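Local coordinates for putative cell surface protein (Streptococcus pyogenes, PDB 4OFQ) that probably acts as an adhesin of the antigen I/II family on the streptococcal surface, its C-terminal region being built from beta-sandwich domains, one of which binds calcium, at residues A[254-259]-A[269-275]; A[85-89]-A[147-151]; A[70-76]-A[155-161]. Residue numbers count along the deposited sequence, not the author numbering.

Interaction 1 (A[254-259]-A[269-275]); sequences KVLATV and ITKGTDL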
ATOM      1  N   LYS A 254      13.854  -5.776  26.352  1.00 16.62           N
ATOM      2  CA  LYS A 254      13.944  -4.322  26.374  1.00 14.37           C
ATOM      3  C   LYS A 254      13.569  -3.857  24.974  1.00 13.98           C
ATOM      4  O   LYS A 254      13.769  -4.588  24.004  1.00 13.10           O
ATOM      5  CB  LYS A 254      15.376  -3.883  26.715  1.00 17.03           C
ATOM      6  CG  LYS A 254      15.589  -2.377  26.685  1.00 24.17           C
ATOM      7  CD  LYS A 254      16.921  -1.958  27.320  1.00 29.14           C
ATOM      8  CE  LYS A 254      18.110  -2.564  26.594  1.00 27.35           C
ATOM      9  NZ  LYS A 254      19.413  -2.024  27.107  1.00 28.06           N
ATOM     10  N   VAL A 255      13.013  -2.660  24.856  1.00 12.27           N
ATOM     11  CA  VAL A 255      12.682  -2.133  23.530  1.00 10.59           C
ATOM     12  C   VAL A 255      13.086  -0.653  23.446  1.00 11.18           C
ATOM     13  O   VAL A 255      12.761   0.137  24.347  1.00 13.10           O
ATOM     14  CB  VAL A 255      11.177  -2.339  23.209  1.00 10.41           C
ATOM     15  CG1 VAL A 255      10.306  -1.751  24.317  1.00 11.99           C
ATOM     16  CG2 VAL A 255      10.830  -1.715  21.849  1.00 11.29           C
ATOM     17  N   LEU A 256      13.833  -0.294  22.401  1.00 10.71           N
ATOM     18  CA  LEU A 256      14.399   1.051  22.283  1.00 13.77           C
ATOM     19  C   LEU A 256      14.017   1.721  20.971  1.00 13.35           C
ATOM     20  O   LEU A 256      13.953   1.073  19.928  1.00 11.49           O
ATOM     21  CB  LEU A 256      15.926   0.998  22.349  1.00 13.69           C
ATOM     22  CG  LEU A 256      16.533   0.324  23.575  1.00 16.22           C
ATOM     23  CD1 LEU A 256      18.052   0.258  23.456  1.00 21.13           C
ATOM     24  CD2 LEU A 256      16.122   1.083  24.814  1.00 13.62           C
ATOM     25  N   ALA A 257      13.804   3.026  21.013  1.00 13.42           N
ATOM     26  CA  ALA A 257      13.557   3.769  19.780  1.00 15.97           C
ATOM     27  C   ALA A 257      14.825   3.762  18.936  1.00 13.96           C
ATOM     28  O   ALA A 257      15.924   3.940  19.465  1.00 13.83           O
ATOM     29  CB  ALA A 257      13.121   5.197  20.093  1.00 16.86           C
ATOM     30  N   THR A 258      14.684   3.522  17.631  1.00 13.08           N
ATOM     31  CA  THR A 258      15.838   3.573  16.733  1.00 15.84           C
ATOM     32  C   THR A 258      15.886   4.828  15.859  1.00 17.41           C
ATOM     33  O   THR A 258      16.818   5.005  15.070  1.00 15.16           O
ATOM     34  CB  THR A 258      15.914   2.325  15.840  1.00 16.07           C
ATOM     35  OG1 THR A 258      14.633   2.081  15.255  1.00 16.46           O
ATOM     36  CG2 THR A 258      16.324   1.113  16.663  1.00 16.70           C
ATOM     37  N   VAL A 259      14.876   5.687  15.995  1.00 12.28           N
ATOM     38  CA  VAL A 259      14.852   7.001  15.358  1.00 15.65           C
ATOM     39  C   VAL A 259      14.200   7.974  16.333  1.00 14.65           C
ATOM     40  O   VAL A 259      13.549   7.541  17.279  1.00 15.81           O
ATOM     41  CB  VAL A 259      13.985   7.017  14.075  1.00 18.13           C
ATOM     42  CG1 VAL A 259      14.582   6.126  12.983  1.00 20.60           C
ATOM     43  CG2 VAL A 259      12.543   6.609  14.393  1.00 17.97           C
ATOM     44  N   ILE A 269      10.286  11.861  21.169  1.00 18.77           N
ATOM     45  CA  ILE A 269      10.957  10.766  21.851  1.00 22.58           C
ATOM     46  C   ILE A 269      12.249  10.536  21.085  1.00 22.77           C
ATOM     47  O   ILE A 269      12.220  10.197  19.907  1.00 22.94           O
ATOM     48  CB  ILE A 269      10.088   9.486  21.844  1.00 20.55           C
ATOM     49  CG1 ILE A 269       8.813   9.708  22.664  1.00 22.86           C
ATOM     50  CG2 ILE A 269      10.860   8.301  22.387  1.00 17.80           C
ATOM     51  CD1 ILE A 269       7.762   8.629  22.476  1.00 21.01           C
ATOM     52  N   THR A 270      13.383  10.743  21.744  1.00 18.68           N
ATOM     53  CA  THR A 270      14.662  10.673  21.058  1.00 19.35           C
ATOM     54  C   THR A 270      15.111   9.246  20.788  1.00 21.70           C
ATOM     55  O   THR A 270      14.761   8.316  21.515  1.00 16.63           O
ATOM     56  CB  THR A 270      15.743  11.424  21.829  1.00 20.43           C
ATOM     57  OG1 THR A 270      15.898  10.833  23.125  1.00 22.14           O
ATOM     58  CG2 THR A 270      15.333  12.873  21.984  1.00 23.03           C
ATOM     59  N   LYS A 271      15.867   9.080  19.712  1.00 18.67           N
ATOM     60  CA  LYS A 271      16.489   7.801  19.396  1.00 16.99           C
ATOM     61  C   LYS A 271      17.246   7.286  20.619  1.00 21.25           C
ATOM     62  O   LYS A 271      17.969   8.046  21.273  1.00 21.08           O
ATOM     63  CB  LYS A 271      17.434   7.977  18.208  1.00 19.79           C
ATOM     64  CG  LYS A 271      18.256   6.752  17.851  1.00 24.58           C
ATOM     65  CD  LYS A 271      19.086   7.035  16.603  1.00 26.51           C
ATOM     66  CE  LYS A 271      20.038   5.896  16.309  1.00 34.16           C
ATOM     67  NZ  LYS A 271      20.615   6.025  14.944  1.00 39.12           N
ATOM     68  N   GLY A 272      17.045   6.012  20.949  1.00 17.38           N
ATOM     69  CA  GLY A 272      17.707   5.407  22.096  1.00 17.15           C
ATOM     70  C   GLY A 272      16.859   5.353  23.355  1.00 19.74           C
ATOM     71  O   GLY A 272      17.229   4.691  24.326  1.00 19.34           O
ATOM     72  N   THR A 273      15.726   6.051  23.345  1.00 17.99           N
ATOM     73  CA  THR A 273      14.823   6.073  24.501  1.00 22.22           C
ATOM     74  C   THR A 273      14.125   4.718  24.701  1.00 16.12           C
ATOM     75  O   THR A 273      13.711   4.071  23.746  1.00 17.36           O
ATOM     76  CB  THR A 273      13.742   7.176  24.354  1.00 19.96           C
ATOM     77  OG1 THR A 273      14.373   8.455  24.231  1.00 18.48           O
ATOM     78  CG2 THR A 273      12.808   7.194  25.559  1.00 19.58           C
ATOM     79  N   ASP A 274      14.008   4.299  25.955  1.00 16.32           N
ATOM     80  CA  ASP A 274      13.281   3.098  26.323  1.00 15.70           C
ATOM     81  C   ASP A 274      11.790   3.243  26.013  1.00 17.95           C
ATOM     82  O   ASP A 274      11.159   4.202  26.446  1.00 22.77           O
ATOM     83  CB  ASP A 274      13.449   2.865  27.825  1.00 18.02           C
ATOM     84  CG  ASP A 274      13.021   1.483  28.243  1.00 24.26           C
ATOM     85  OD1 ASP A 274      11.794   1.251  28.335  1.00 25.24           O
ATOM     86  OD2 ASP A 274      13.909   0.633  28.470  1.00 24.99           O
ATOM     87  N   LEU A 275      11.216   2.287  25.286  1.00 16.35           N
ATOM     88  CA  LEU A 275       9.807   2.397  24.904  1.00 14.08           C
ATOM     89  C   LEU A 275       8.894   1.404  25.615  1.00 16.38           C
ATOM     90  O   LEU A 275       7.763   1.217  25.184  1.00 16.11           O
ATOM     91  CB  LEU A 275       9.646   2.220  23.389  1.00 12.79           C
ATOM     92  CG  LEU A 275      10.429   3.209  22.532  1.00 12.67           C
ATOM     93  CD1 LEU A 275      10.245   2.906  21.041  1.00 14.85           C
ATOM     94  CD2 LEU A 275      10.018   4.642  22.849  1.00 13.82           C
TER
HETATM   95  O   HOH W   1      12.398  -1.671  27.434  1.00 18.72           O

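Interaction 2 (A[85-89]-A[147-151]); sequences IKAAN and LDITY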
ATOM      1  N   ILE A  85     -19.867   5.092  -9.400  1.00 10.89           N
ATOM      2  CA  ILE A  85     -19.610   5.899 -10.591  1.00 10.86           C
ATOM      3  C   ILE A  85     -20.810   6.821 -10.716  1.00 11.64           C
ATOM      4  O   ILE A  85     -21.930   6.361 -10.980  1.00 13.24           O
ATOM      5  CB  ILE A  85     -19.476   5.057 -11.866  1.00 16.19           C
ATOM      6  CG1 ILE A  85     -18.426   3.953 -11.682  1.00 11.99           C
ATOM      7  CG2 ILE A  85     -19.093   5.954 -13.052  1.00 12.46           C
ATOM      8  CD1 ILE A  85     -18.243   3.080 -12.929  1.00 14.77           C
ATOM      9  N   LYS A  86     -20.583   8.113 -10.498  1.00 13.36           N
ATOM     10  CA  LYS A  86     -21.680   9.056 -10.351  1.00 13.61           C
ATOM     11  C   LYS A  86     -21.490  10.320 -11.155  1.00 16.39           C
ATOM     12  O   LYS A  86     -20.387  10.870 -11.230  1.00 15.45           O
ATOM     13  CB  LYS A  86     -21.892   9.407  -8.868  1.00 17.69           C
ATOM     14  CG  LYS A  86     -22.538   8.283  -8.069  1.00 24.01           C
ATOM     15  CD  LYS A  86     -22.774   8.688  -6.617  1.00 36.46           C
ATOM     16  CE  LYS A  86     -23.929   7.890  -6.007  1.00 41.89           C
ATOM     17  NZ  LYS A  86     -23.814   6.431  -6.261  1.00 38.44           N
ATOM     18  N   ALA A  87     -22.578  10.776 -11.759  1.00 20.18           N
ATOM     19  CA  ALA A  87     -22.572  12.052 -12.452  1.00 15.35           C
ATOM     20  C   ALA A  87     -22.633  13.164 -11.423  1.00 17.86           C
ATOM     21  O   ALA A  87     -23.006  12.936 -10.276  1.00 19.43           O
ATOM     22  CB  ALA A  87     -23.756  12.147 -13.405  1.00 15.04           C
ATOM     23  N   ALA A  88     -22.279  14.372 -11.845  1.00 17.69           N
ATOM     24  CA  ALA A  88     -22.294  15.539 -10.962  1.00 21.17           C
ATOM     25  C   ALA A  88     -23.667  15.840 -10.357  1.00 24.18           C
ATOM     26  O   ALA A  88     -23.759  16.494  -9.317  1.00 25.04           O
ATOM     27  CB  ALA A  88     -21.769  16.747 -11.688  1.00 19.62           C
ATOM     28  N   ASN A  89     -24.730  15.366 -11.001  1.00 18.33           N
ATOM     29  CA  ASN A  89     -26.077  15.587 -10.494  1.00 23.11           C
ATOM     30  C   ASN A  89     -26.496  14.512  -9.499  1.00 20.96           C
ATOM     31  O   ASN A  89     -27.647  14.472  -9.061  1.00 26.14           O
ATOM     32  CB  ASN A  89     -27.083  15.681 -11.645  1.00 27.00           C
ATOM     33  CG  ASN A  89     -27.265  14.361 -12.380  1.00 27.56           C
ATOM     34  OD1 ASN A  89     -26.523  13.402 -12.162  1.00 20.30           O
ATOM     35  ND2 ASN A  89     -28.257  14.311 -13.267  1.00 26.49           N
ATOM     36  N   LEU A 147     -21.908  17.713 -17.159  1.00 19.02           N
ATOM     37  CA  LEU A 147     -21.922  17.013 -15.883  1.00 17.07           C
ATOM     38  C   LEU A 147     -20.819  15.961 -15.821  1.00 16.80           C
ATOM     39  O   LEU A 147     -20.945  14.882 -16.414  1.00 15.36           O
ATOM     40  CB  LEU A 147     -23.295  16.368 -15.652  1.00 17.22           C
ATOM     41  CG  LEU A 147     -24.496  17.322 -15.595  1.00 18.47           C
ATOM     42  CD1 LEU A 147     -25.832  16.579 -15.598  1.00 18.73           C
ATOM     43  CD2 LEU A 147     -24.381  18.184 -14.353  1.00 21.00           C
ATOM     44  N   ASP A 148     -19.747  16.276 -15.099  1.00 16.06           N
ATOM     45  CA  ASP A 148     -18.628  15.348 -14.947  1.00 19.80           C
ATOM     46  C   ASP A 148     -19.057  14.022 -14.320  1.00 17.13           C
ATOM     47  O   ASP A 148     -19.995  13.966 -13.529  1.00 15.10           O
ATOM     48  CB  ASP A 148     -17.522  15.942 -14.068  1.00 16.20           C
ATOM     49  CG  ASP A 148     -16.886  17.191 -14.657  1.00 22.83           C
ATOM     50  OD1 ASP A 148     -17.025  17.456 -15.877  1.00 20.47           O
ATOM     51  OD2 ASP A 148     -16.226  17.909 -13.874  1.00 24.95           O
ATOM     52  N   ILE A 149     -18.343  12.962 -14.666  1.00 16.22           N
ATOM     53  CA  ILE A 149     -18.552  11.671 -14.028  1.00 16.12           C
ATOM     54  C   ILE A 149     -17.387  11.414 -13.084  1.00 15.68           C
ATOM     55  O   ILE A 149     -16.230  11.633 -13.449  1.00 13.49           O
ATOM     56  CB  ILE A 149     -18.652  10.528 -15.060  1.00 12.21           C
ATOM     57  CG1 ILE A 149     -19.569  10.921 -16.231  1.00 12.82           C
ATOM     58  CG2 ILE A 149     -19.144   9.236 -14.375  1.00 11.77           C
ATOM     59  CD1 ILE A 149     -21.000  11.256 -15.814  1.00 18.82           C
ATOM     60  N   THR A 150     -17.699  10.963 -11.868  1.00 14.11           N
ATOM     61  CA  THR A 150     -16.680  10.659 -10.868  1.00 15.15           C
ATOM     62  C   THR A 150     -16.647   9.159 -10.569  1.00 14.61           C
ATOM     63  O   THR A 150     -17.666   8.569 -10.185  1.00 11.73           O
ATOM     64  CB  THR A 150     -16.921  11.447  -9.566  1.00 13.41           C
ATOM     65  OG1 THR A 150     -16.895  12.854  -9.854  1.00 15.95           O
ATOM     66  CG2 THR A 150     -15.851  11.115  -8.513  1.00 14.37           C
ATOM     67  N   TYR A 151     -15.475   8.559 -10.755  1.00 13.45           N
ATOM     68  CA  TYR A 151     -15.281   7.134 -10.519  1.00 11.97           C
ATOM     69  C   TYR A 151     -14.536   6.965  -9.198  1.00 17.25           C
ATOM     70  O   TYR A 151     -13.499   7.585  -8.978  1.00 13.75           O
ATOM     71  CB  TYR A 151     -14.464   6.495 -11.655  1.00 11.24           C
ATOM     72  CG  TYR A 151     -15.099   6.528 -13.041  1.00 12.56           C
ATOM     73  CD1 TYR A 151     -15.261   7.726 -13.728  1.00 10.22           C
ATOM     74  CD2 TYR A 151     -15.504   5.353 -13.672  1.00 13.51           C
ATOM     75  CE1 TYR A 151     -15.838   7.761 -15.005  1.00 10.85           C
ATOM     76  CE2 TYR A 151     -16.070   5.372 -14.957  1.00 12.22           C
ATOM     77  CZ  TYR A 151     -16.238   6.578 -15.615  1.00 10.36           C
ATOM     78  OH  TYR A 151     -16.808   6.622 -16.889  1.00 14.15           O
TER
HETATM   79  O   HOH W   2     -19.040  14.010 -10.826  1.00 18.25           O

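Interaction 3 (A[70-76]-A[155-161]); sequences YKDEAID and FKLKQDF. With CA (calcium ion), chain C.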
ATOM      1  N   TYR A  70      -4.001   0.970 -15.042  1.00 10.40           N
ATOM      2  CA  TYR A  70      -3.231   0.694 -13.833  1.00 10.22           C
ATOM      3  C   TYR A  70      -1.963  -0.041 -14.230  1.00 12.42           C
ATOM      4  O   TYR A  70      -1.946  -0.736 -15.252  1.00 11.28           O
ATOM      5  CB  TYR A  70      -4.046  -0.158 -12.855  1.00  9.54           C
ATOM      6  CG  TYR A  70      -4.504  -1.496 -13.430  1.00 13.21           C
ATOM      7  CD1 TYR A  70      -5.718  -1.610 -14.105  1.00 13.33           C
ATOM      8  CD2 TYR A  70      -3.727  -2.640 -13.291  1.00  9.82           C
ATOM      9  CE1 TYR A  70      -6.134  -2.827 -14.643  1.00 13.04           C
ATOM     10  CE2 TYR A  70      -4.139  -3.862 -13.817  1.00  9.99           C
ATOM     11  CZ  TYR A  70      -5.347  -3.947 -14.486  1.00 13.66           C
ATOM     12  OH  TYR A  70      -5.754  -5.169 -14.992  1.00 10.18           O
ATOM     13  N   LYS A  71      -0.898   0.118 -13.444  1.00 12.59           N
ATOM     14  CA  LYS A  71       0.336  -0.629 -13.705  1.00 11.80           C
ATOM     15  C   LYS A  71       0.107  -2.102 -13.370  1.00 12.33           C
ATOM     16  O   LYS A  71       0.008  -2.480 -12.193  1.00 12.52           O
ATOM     17  CB  LYS A  71       1.485  -0.081 -12.870  1.00 12.16           C
ATOM     18  CG  LYS A  71       2.789  -0.827 -13.066  1.00 17.39           C
ATOM     19  CD  LYS A  71       3.929  -0.058 -12.427  1.00 15.98           C
ATOM     20  CE  LYS A  71       5.212  -0.877 -12.398  1.00 19.43           C
ATOM     21  NZ  LYS A  71       6.310  -0.084 -11.745  1.00 24.97           N
ATOM     22  N   ASP A  72       0.032  -2.938 -14.395  1.00 12.74           N
ATOM     23  CA  ASP A  72      -0.429  -4.306 -14.174  1.00 12.27           C
ATOM     24  C   ASP A  72       0.595  -5.228 -13.494  1.00 13.63           C
ATOM     25  O   ASP A  72       0.250  -6.318 -13.062  1.00 20.18           O
ATOM     26  CB  ASP A  72      -1.038  -4.920 -15.455  1.00 15.24           C
ATOM     27  CG  ASP A  72      -0.012  -5.181 -16.553  1.00 19.21           C
ATOM     28  OD1 ASP A  72       1.169  -5.464 -16.256  1.00 16.80           O
ATOM     29  OD2 ASP A  72      -0.411  -5.124 -17.735  1.00 16.53           O
ATOM     30  N   GLU A  73       1.843  -4.779 -13.397  1.00 17.49           N
ATOM     31  CA  GLU A  73       2.873  -5.510 -12.650  1.00 19.42           C
ATOM     32  C   GLU A  73       2.697  -5.297 -11.149  1.00 17.48           C
ATOM     33  O   GLU A  73       3.129  -6.111 -10.331  1.00 18.03           O
ATOM     34  CB  GLU A  73       4.266  -5.035 -13.061  1.00 27.00           C
ATOM     35  CG  GLU A  73       5.410  -5.757 -12.357  1.00 41.39           C
ATOM     36  CD  GLU A  73       6.705  -4.953 -12.335  1.00 52.22           C
ATOM     37  OE1 GLU A  73       6.831  -3.990 -13.124  1.00 53.44           O
ATOM     38  OE2 GLU A  73       7.596  -5.284 -11.518  1.00 51.29           O
ATOM     39  N   ALA A  74       2.051  -4.195 -10.794  1.00 11.75           N
ATOM     40  CA  ALA A  74       1.963  -3.757  -9.409  1.00 11.22           C
ATOM     41  C   ALA A  74       0.566  -3.978  -8.844  1.00 13.46           C
ATOM     42  O   ALA A  74       0.384  -4.617  -7.803  1.00 12.90           O
ATOM     43  CB  ALA A  74       2.340  -2.279  -9.316  1.00 13.34           C
ATOM     44  N   ILE A  75      -0.422  -3.440  -9.544  1.00 15.82           N
ATOM     45  CA  ILE A  75      -1.801  -3.530  -9.112  1.00 12.63           C
ATOM     46  C   ILE A  75      -2.433  -4.810  -9.627  1.00 11.07           C
ATOM     47  O   ILE A  75      -2.278  -5.159 -10.794  1.00 10.74           O
ATOM     48  CB  ILE A  75      -2.591  -2.296  -9.602  1.00 12.46           C
ATOM     49  CG1 ILE A  75      -2.324  -1.116  -8.663  1.00  9.48           C
ATOM     50  CG2 ILE A  75      -4.065  -2.582  -9.665  1.00 12.77           C
ATOM     51  CD1 ILE A  75      -2.672   0.244  -9.246  1.00  9.60           C
ATOM     52  N   ASP A  76      -3.110  -5.534  -8.743  1.00 10.11           N
ATOM     53  CA  ASP A  76      -3.941  -6.663  -9.160  1.00 13.78           C
ATOM     54  C   ASP A  76      -5.248  -6.145  -9.775  1.00 14.31           C
ATOM     55  O   ASP A  76      -6.176  -5.780  -9.059  1.00  9.38           O
ATOM     56  CB  ASP A  76      -4.239  -7.571  -7.961  1.00 12.59           C
ATOM     57  CG  ASP A  76      -5.121  -8.756  -8.326  1.00 15.83           C
ATOM     58  OD1 ASP A  76      -5.373  -8.976  -9.539  1.00 12.76           O
ATOM     59  OD2 ASP A  76      -5.561  -9.464  -7.394  1.00 14.93           O
ATOM     60  N   PHE A 155      -8.223  -0.689  -5.543  1.00  8.00           N
ATOM     61  CA  PHE A 155      -7.416  -1.831  -5.986  1.00  7.80           C
ATOM     62  C   PHE A 155      -6.533  -2.344  -4.839  1.00  9.56           C
ATOM     63  O   PHE A 155      -6.112  -1.566  -3.962  1.00  7.96           O
ATOM     64  CB  PHE A 155      -6.445  -1.427  -7.103  1.00  7.91           C
ATOM     65  CG  PHE A 155      -7.095  -1.046  -8.414  1.00  9.98           C
ATOM     66  CD1 PHE A 155      -7.461  -2.023  -9.343  1.00 10.60           C
ATOM     67  CD2 PHE A 155      -7.251   0.291  -8.757  1.00 12.04           C
ATOM     68  CE1 PHE A 155      -8.014  -1.666 -10.562  1.00 10.87           C
ATOM     69  CE2 PHE A 155      -7.811   0.657  -9.984  1.00 16.28           C
ATOM     70  CZ  PHE A 155      -8.179  -0.323 -10.886  1.00 12.21           C
ATOM     71  N   LYS A 156      -6.221  -3.638  -4.880  1.00  7.99           N
ATOM     72  CA  LYS A 156      -5.122  -4.204  -4.081  1.00  8.18           C
ATOM     73  C   LYS A 156      -3.879  -4.421  -4.963  1.00  8.90           C
ATOM     74  O   LYS A 156      -3.982  -4.495  -6.192  1.00  8.55           O
ATOM     75  CB  LYS A 156      -5.527  -5.559  -3.510  1.00 10.64           C
ATOM     76  CG  LYS A 156      -6.911  -5.589  -2.889  1.00 16.56           C
ATOM     77  CD  LYS A 156      -6.943  -4.951  -1.522  1.00 18.93           C
ATOM     78  CE  LYS A 156      -8.352  -5.058  -0.928  1.00 23.58           C
ATOM     79  NZ  LYS A 156      -8.449  -4.499   0.463  1.00 23.23           N
ATOM     80  N   LEU A 157      -2.715  -4.547  -4.326  1.00  8.65           N
ATOM     81  CA  LEU A 157      -1.466  -4.870  -5.028  1.00 10.27           C
ATOM     82  C   LEU A 157      -1.318  -6.388  -5.247  1.00 18.83           C
ATOM     83  O   LEU A 157      -1.874  -7.189  -4.494  1.00 15.09           O
ATOM     84  CB  LEU A 157      -0.273  -4.381  -4.201  1.00  9.36           C
ATOM     85  CG  LEU A 157      -0.223  -2.880  -3.893  1.00 13.46           C
ATOM     86  CD1 LEU A 157       0.946  -2.545  -2.968  1.00 11.11           C
ATOM     87  CD2 LEU A 157      -0.119  -2.106  -5.200  1.00 12.69           C
ATOM     88  N   LYS A 158      -0.554  -6.780  -6.266  1.00 14.08           N
ATOM     89  CA  LYS A 158      -0.212  -8.189  -6.454  1.00 14.19           C
ATOM     90  C   LYS A 158       0.724  -8.621  -5.335  1.00 14.55           C
ATOM     91  O   LYS A 158       1.637  -7.886  -4.973  1.00 16.05           O
ATOM     92  CB  LYS A 158       0.452  -8.416  -7.817  1.00 14.83           C
ATOM     93  CG  LYS A 158      -0.495  -8.209  -9.023  1.00 14.86           C
ATOM     94  CD  LYS A 158       0.212  -8.565 -10.336  1.00 16.93           C
ATOM     95  CE  LYS A 158      -0.803  -8.707 -11.466  1.00 25.61           C
ATOM     96  NZ  LYS A 158      -0.211  -8.982 -12.810  1.00 21.67           N
ATOM     97  N   GLN A 159       0.510  -9.799  -4.763  1.00 19.33           N
ATOM     98  CA  GLN A 159       1.391 -10.197  -3.663  1.00 27.48           C
ATOM     99  C   GLN A 159       2.843 -10.400  -4.097  1.00 23.96           C
ATOM    100  O   GLN A 159       3.755 -10.256  -3.285  1.00 26.84           O
ATOM    101  CB  GLN A 159       0.849 -11.398  -2.879  1.00 37.63           C
ATOM    102  CG  GLN A 159       0.205 -12.485  -3.715  1.00 52.49           C
ATOM    103  CD  GLN A 159      -0.619 -13.440  -2.866  1.00 63.18           C
ATOM    104  OE1 GLN A 159      -1.742 -13.122  -2.472  1.00 66.48           O
ATOM    105  NE2 GLN A 159      -0.059 -14.610  -2.571  1.00 65.03           N
ATOM    106  N   ASP A 160       3.069 -10.688  -5.379  1.00 20.31           N
ATOM    107  CA  ASP A 160       4.441 -10.922  -5.840  1.00 23.11           C
ATOM    108  C   ASP A 160       5.184  -9.640  -6.243  1.00 24.64           C
ATOM    109  O   ASP A 160       6.362  -9.681  -6.612  1.00 28.58           O
ATOM    110  CB  ASP A 160       4.507 -11.997  -6.946  1.00 30.11           C
ATOM    111  CG  ASP A 160       3.737 -11.612  -8.204  1.00 45.77           C
ATOM    112  OD1 ASP A 160       3.374 -10.428  -8.373  1.00 47.70           O
ATOM    113  OD2 ASP A 160       3.501 -12.511  -9.039  1.00 54.85           O
ATOM    114  N   PHE A 161       4.494  -8.506  -6.166  1.00 20.73           N
ATOM    115  CA  PHE A 161       5.128  -7.217  -6.390  1.00 24.57           C
ATOM    116  C   PHE A 161       5.674  -6.720  -5.054  1.00 25.03           C
ATOM    117  O   PHE A 161       4.926  -6.247  -4.197  1.00 25.06           O
ATOM    118  CB  PHE A 161       4.136  -6.218  -6.995  1.00 24.87           C
ATOM    119  CG  PHE A 161       4.746  -4.879  -7.320  1.00 18.09           C
ATOM    120  CD1 PHE A 161       5.547  -4.718  -8.441  1.00 22.25           C
ATOM    121  CD2 PHE A 161       4.515  -3.786  -6.501  1.00 20.56           C
ATOM    122  CE1 PHE A 161       6.109  -3.487  -8.745  1.00 24.61           C
ATOM    123  CE2 PHE A 161       5.071  -2.557  -6.793  1.00 14.69           C
ATOM    124  CZ  PHE A 161       5.876  -2.406  -7.922  1.00 20.61           C
TER
HETATM  125 CA    CA C1401      -1.924  -1.058 -17.664  0.61 15.37          CA
HETATM  126  O   HOH W   3       0.212  -1.957 -17.206  1.00 12.51           O
HETATM  127  O   HOH W   4       3.895  -8.873 -10.359  1.00 27.44           O

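Interaction 1 (A[254-259]-A[269-275])
A loop laid antiparallel along the edge of a beta sheet makes this contact: residues 269-275, which leave the short strand 268-269 and lead on toward strand 279-284, run back beside the end of strand 248-257, an outermost strand of a four-stranded antiparallel sheet. Three backbone hydrogen bonds hold it. V255 O accepts from L275 N at 2.8 Å, A257 N gives to T273 O at 2.9 Å, and A257 O takes G272 N at 2.8 Å, so alternate residues of the strand use their outward-facing polar groups. L256 and D274 form the single bridge of the register, their CA atoms 4.7 Å apart.

The loop can bend because T270-T273 is a type II beta turn. T273 N and T273 OG1 both donate to T270 O, at 3.1 and 2.7 Å, and G272 takes a positive phi, where a side chain would collide with the preceding carbonyl. Beneath the backbone the packing is apolar. A257 is small enough to sit close to the loop, its CB 3.8 Å from L275 CD1, while V255 CG1 lies 4.1 Å from L275 CB; V255 and L275 are buried and both also touch F294 of strand 289-294. At the exposed end a water accepts from V255 N (2.8 Å) and donates to D274 OD2 (2.9 Å), and D274 OD1 receives A276 N. K254 turns its amine to E201 in a salt bridge.

On its other side strand 248-257 pairs with strand 310-318. The arrangement is thus a connection with a type II turn that bonds to the edge strand of a beta-sandwich sheet and places L275 against F294.

Interaction 2 (A[85-89]-A[147-151])
I85 begins the pairing, opposite Y151 in a non-hydrogen-bonded antiparallel pair with CA atoms 4.5 Å apart. Its branched side chain fills the buried face: CG2 sits 3.7 Å from the centroid of the Y151 ring, over its face in a CH-pi contact, and 3.5 Å from I149 CG2. The Y151 ring also stacks on Y66, and its hydroxyl bonds Q45.

K86 follows in a hydrogen-bonded pair with T150. K86 N donates to T150 O at 3.0 Å and T150 N to K86 O at 2.8 Å; the lysine and threonine side chains share the more exposed face, as suits their polarity. A water there donates to D148 O at 2.9 Å and lies 2.6 Å from T150 OG1.

A87 returns to the face of I85. Its methyl leaves room for I149, with A87 CB 3.8 Å from I149 CD1, and it touches Y142 of helix 135-143. The strand ends at A87; just beyond it, A88 N makes a weak hydrogen bond to D148 O (2.9 Å), and A88 CB meets L147 CD2 at 4.0 Å. N89 then turns off, its OD1 accepting from D91 N.

The N-to-C directions of strands 85-87 and 149-151 differ by 161°, and apolar and polar residues alternate along them, as expected for a sheet with one face to the core, here in a beta sandwich.

Interaction 3 (A[70-76]-A[155-161])
Beside the calcium site, the loop leaving the metal joins the end of strand 149-157. Y70 O and a water each bind the calcium at 2.4 Å, and this water accepts from D72 N at 3.0 Å; D69, V124 and E126 complete the site. K158 N donates to A74 O at 2.8 Å and D76 N to K156 O at 2.9 Å, flanking the antiparallel pair I75-L157. The long K158 side chain reaches back so that K158 NZ donates a hydrogen bond to D72 O at 2.7 Å, a backbone carbonyl of the calcium loop.

A type I turn, K158-F161, brings F161 over A74, whose CB lies 3.7 Å from the ring centroid, above its face; alanine lets the ring come close. A water bridges E73 O (2.9 Å) and D160 OD1 (2.6 Å). I75 CG2 packs 3.5 Å from F155 CD1.

Inward, I75 and F155 meet Y41 of strand 38-45, Y70 and F155 touch Y128 of strand 127-132, and L157 and F161 rest on L188 of strand 177-188.

How the interactions relate
Interactions 2 and 3 use opposite ends of one strand, 149-157: its start pairs with strand 80-87 in interaction 2, its end with the short strand 75-76 in interaction 3. Because both 75-76 and 80-87 pair with 149-157, both contacts belong to the same sheet; the two strands also follow one another in the chain, and interaction 2 is nested within the loop that interaction 3 closes. Their centres are nevertheless 26 Å apart, and calcium is bound only at interaction 3, through Y70. Interaction 1 belongs to the other family region; its centre lies 35 Å from that of interaction 3 and 49 Å from that of interaction 2, on the opposite side of the chain's centre from the latter.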